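Local structure of protein (CD58) (Homo sapiens, 1CCZ) at residues K123-K128 with P149-A154. The protein binds the lymphocyte receptor CD2 as its cell-surface glycoprotein ligand, and is also known as lymphocyte function-associated antigen 3. Numbering follows the deposited sequence.
Sequences KLYQGK and PFKCKA
The Gln126 side chain passes obliquely over one face of the Phe150 ring, displaced toward its CE1 and CZ atoms, the amide plane 31° from that of the ring, with NE2 coming to 3.3 Å from Phe150 CZ. That amide nitrogen is held from outside the pair, giving hydrogen bonds to the carbonyls of Asn145 and Ala148, which fix how the amide sits over the ring. On the same, tightly packed side, Leu124 CD1 reaches Phe150 CD1 at 4.2 Å and also meets Cys152 CB, while Met139, Tyr141 and Trp143 close in around this apolar layer. Cys152 has SG anti to its backbone N (chi1 -176°), directed into the layer, where it is bonded to Cys112.

The opposite side is looser and carries Lys123, Tyr125, Lys151 and Lys153, all partly exposed. Lys151 NZ stands off-centre over the Tyr125 ring, 4.9 Å from its centroid, a cation-pi contact; Lys153 CE approaches the ring obliquely. Lys123 turns its ammonium group to Glu121 instead. Between the two sides, reciprocal backbone bonds join Lys123 to Lys153 and Tyr125 to Lys151, the latter with N to O distances of 2.7 Å each way. Just past Gln126, where one strand ends and the other is about to begin, a water accepts from Gly127 N and donates to Pro149 O. This is antiparallel pairing of central strands in one sheet of an immunoglobulin C2-set β-sandwich, with the disulfide on its interior face.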
ATOM      1  N   LYS A 123      -4.029 -15.724   2.880  1.00 21.13           N
ATOM      2  CA  LYS A 123      -4.778 -16.225   4.026  1.00 21.65           C
ATOM      3  C   LYS A 123      -5.697 -17.340   3.542  1.00 22.63           C
ATOM      4  O   LYS A 123      -6.394 -17.174   2.540  1.00 23.06           O
ATOM      5  CB  LYS A 123      -5.591 -15.095   4.626  1.00 20.95           C
ATOM      6  CG  LYS A 123      -4.732 -13.949   5.075  1.00 24.11           C
ATOM      7  CD  LYS A 123      -5.603 -12.820   5.530  1.00 31.09           C
ATOM      8  CE  LYS A 123      -5.363 -12.515   6.991  1.00 42.80           C
ATOM      9  NZ  LYS A 123      -4.503 -11.293   7.190  1.00 47.31           N
ATOM     10  N   LEU A 124      -5.690 -18.479   4.233  1.00 21.15           N
ATOM     11  CA  LEU A 124      -6.518 -19.608   3.823  1.00 21.24           C
ATOM     12  C   LEU A 124      -7.648 -19.903   4.803  1.00 25.01           C
ATOM     13  O   LEU A 124      -7.455 -19.876   6.025  1.00 22.43           O
ATOM     14  CB  LEU A 124      -5.652 -20.849   3.652  1.00 20.19           C
ATOM     15  CG  LEU A 124      -6.318 -22.090   3.063  1.00 22.35           C
ATOM     16  CD1 LEU A 124      -6.693 -21.863   1.617  1.00 20.62           C
ATOM     17  CD2 LEU A 124      -5.358 -23.261   3.186  1.00 21.36           C
ATOM     18  N   TYR A 125      -8.829 -20.177   4.249  1.00 24.99           N
ATOM     19  CA  TYR A 125     -10.024 -20.502   5.033  1.00 25.66           C
ATOM     20  C   TYR A 125     -10.720 -21.746   4.489  1.00 26.64           C
ATOM     21  O   TYR A 125     -10.656 -22.029   3.298  1.00 26.94           O
ATOM     22  CB  TYR A 125     -11.023 -19.347   4.992  1.00 24.99           C
ATOM     23  CG  TYR A 125     -10.433 -18.010   5.344  1.00 27.23           C
ATOM     24  CD1 TYR A 125      -9.705 -17.278   4.404  1.00 30.16           C
ATOM     25  CD2 TYR A 125     -10.630 -17.454   6.609  1.00 28.84           C
ATOM     26  CE1 TYR A 125      -9.191 -16.009   4.714  1.00 29.65           C
ATOM     27  CE2 TYR A 125     -10.121 -16.193   6.936  1.00 28.52           C
ATOM     28  CZ  TYR A 125      -9.408 -15.477   5.980  1.00 32.14           C
ATOM     29  OH  TYR A 125      -8.936 -14.225   6.282  1.00 35.25           O
ATOM     30  N   GLN A 126     -11.349 -22.513   5.367  1.00 27.80           N
ATOM     31  CA  GLN A 126     -12.117 -23.682   4.935  1.00 29.55           C
ATOM     32  C   GLN A 126     -13.354 -23.556   5.788  1.00 34.58           C
ATOM     33  O   GLN A 126     -13.283 -23.653   7.014  1.00 33.64           O
ATOM     34  CB  GLN A 126     -11.429 -25.006   5.216  1.00 26.04           C
ATOM     35  CG  GLN A 126     -12.359 -26.169   4.914  1.00 26.97           C
ATOM     36  CD  GLN A 126     -11.636 -27.477   4.839  1.00 28.66           C
ATOM     37  OE1 GLN A 126     -10.766 -27.757   5.660  1.00 31.83           O
ATOM     38  NE2 GLN A 126     -11.981 -28.298   3.855  1.00 26.69           N
ATOM     39  N   GLY A 127     -14.488 -23.314   5.145  1.00 40.31           N
ATOM     40  CA  GLY A 127     -15.695 -23.104   5.906  1.00 44.52           C
ATOM     41  C   GLY A 127     -15.511 -21.737   6.538  1.00 49.54           C
ATOM     42  O   GLY A 127     -15.011 -20.803   5.897  1.00 50.75           O
ATOM     43  N   LYS A 128     -15.887 -21.614   7.801  1.00 52.78           N
ATOM     44  CA  LYS A 128     -15.761 -20.343   8.503  1.00 57.47           C
ATOM     45  C   LYS A 128     -14.493 -20.334   9.377  1.00 55.33           C
ATOM     46  O   LYS A 128     -14.391 -19.603  10.370  1.00 57.41           O
ATOM     47  CB  LYS A 128     -17.025 -20.110   9.363  1.00 64.41           C
ATOM     48  CG  LYS A 128     -17.061 -20.858  10.728  1.00 69.63           C
ATOM     49  CD  LYS A 128     -18.476 -20.874  11.360  1.00 74.28           C
ATOM     50  CE  LYS A 128     -18.627 -19.864  12.507  1.00 75.48           C
ATOM     51  NZ  LYS A 128     -18.301 -20.448  13.843  1.00 77.34           N
ATOM     52  N   PRO A 149     -15.582 -25.850   0.990  1.00 26.25           N
ATOM     53  CA  PRO A 149     -14.599 -25.403   0.001  1.00 26.55           C
ATOM     54  C   PRO A 149     -13.518 -24.563   0.685  1.00 24.39           C
ATOM     55  O   PRO A 149     -13.664 -24.166   1.836  1.00 24.33           O
ATOM     56  CB  PRO A 149     -15.420 -24.573  -0.989  1.00 26.77           C
ATOM     57  CG  PRO A 149     -16.652 -24.193  -0.258  1.00 27.54           C
ATOM     58  CD  PRO A 149     -16.903 -25.228   0.801  1.00 28.03           C
ATOM     59  N   PHE A 150     -12.424 -24.309  -0.024  1.00 25.16           N
ATOM     60  CA  PHE A 150     -11.343 -23.498   0.517  1.00 24.11           C
ATOM     61  C   PHE A 150     -11.402 -22.093  -0.061  1.00 24.94           C
ATOM     62  O   PHE A 150     -11.742 -21.909  -1.231  1.00 26.20           O
ATOM     63  CB  PHE A 150     -10.007 -24.116   0.156  1.00 21.76           C
ATOM     64  CG  PHE A 150      -9.700 -25.349   0.922  1.00 24.11           C
ATOM     65  CD1 PHE A 150      -9.135 -25.267   2.188  1.00 24.50           C
ATOM     66  CD2 PHE A 150      -9.978 -26.600   0.382  1.00 25.82           C
ATOM     67  CE1 PHE A 150      -8.845 -26.418   2.912  1.00 25.06           C
ATOM     68  CE2 PHE A 150      -9.693 -27.768   1.098  1.00 26.89           C
ATOM     69  CZ  PHE A 150      -9.124 -27.672   2.369  1.00 23.96           C
ATOM     70  N   LYS A 151     -11.094 -21.102   0.760  1.00 23.41           N
ATOM     71  CA  LYS A 151     -11.065 -19.736   0.286  1.00 23.83           C
ATOM     72  C   LYS A 151      -9.667 -19.239   0.574  1.00 25.16           C
ATOM     73  O   LYS A 151      -9.139 -19.417   1.684  1.00 23.39           O
ATOM     74  CB  LYS A 151     -12.059 -18.856   1.013  1.00 24.96           C
ATOM     75  CG  LYS A 151     -11.943 -17.386   0.654  1.00 28.55           C
ATOM     76  CD  LYS A 151     -13.146 -16.656   1.209  1.00 37.23           C
ATOM     77  CE  LYS A 151     -13.042 -15.159   1.011  1.00 44.25           C
ATOM     78  NZ  LYS A 151     -12.493 -14.465   2.212  1.00 52.74           N
ATOM     79  N   CYS A 152      -9.051 -18.655  -0.445  1.00 23.60           N
ATOM     80  CA  CYS A 152      -7.723 -18.097  -0.296  1.00 22.01           C
ATOM     81  C   CYS A 152      -7.820 -16.630  -0.602  1.00 22.16           C
ATOM     82  O   CYS A 152      -8.393 -16.224  -1.616  1.00 23.99           O
ATOM     83  CB  CYS A 152      -6.741 -18.745  -1.244  1.00 22.90           C
ATOM     84  SG  CYS A 152      -5.077 -18.098  -0.941  1.00 24.75           S
ATOM     85  N   LYS A 153      -7.284 -15.825   0.294  1.00 23.14           N
ATOM     86  CA  LYS A 153      -7.319 -14.394   0.116  1.00 22.25           C
ATOM     87  C   LYS A 153      -5.900 -13.841   0.013  1.00 23.04           C
ATOM     88  O   LYS A 153      -5.018 -14.219   0.779  1.00 24.82           O
ATOM     89  CB  LYS A 153      -8.038 -13.773   1.295  1.00 23.62           C
ATOM     90  CG  LYS A 153      -8.127 -12.288   1.234  1.00 33.95           C
ATOM     91  CD  LYS A 153      -8.619 -11.738   2.557  1.00 42.90           C
ATOM     92  CE  LYS A 153      -9.959 -12.352   2.936  1.00 50.02           C
ATOM     93  NZ  LYS A 153     -10.649 -11.518   3.972  1.00 55.61           N
ATOM     94  N   ALA A 154      -5.663 -12.987  -0.974  1.00 23.44           N
ATOM     95  CA  ALA A 154      -4.356 -12.340  -1.107  1.00 24.39           C
ATOM     96  C   ALA A 154      -4.620 -10.909  -0.646  1.00 24.58           C
ATOM     97  O   ALA A 154      -5.540 -10.243  -1.134  1.00 25.51           O
ATOM     98  CB  ALA A 154      -3.884 -12.345  -2.545  1.00 25.24           C
TER
HETATM   99  O   HOH W   1     -15.360 -22.123   2.617  1.00 43.81           O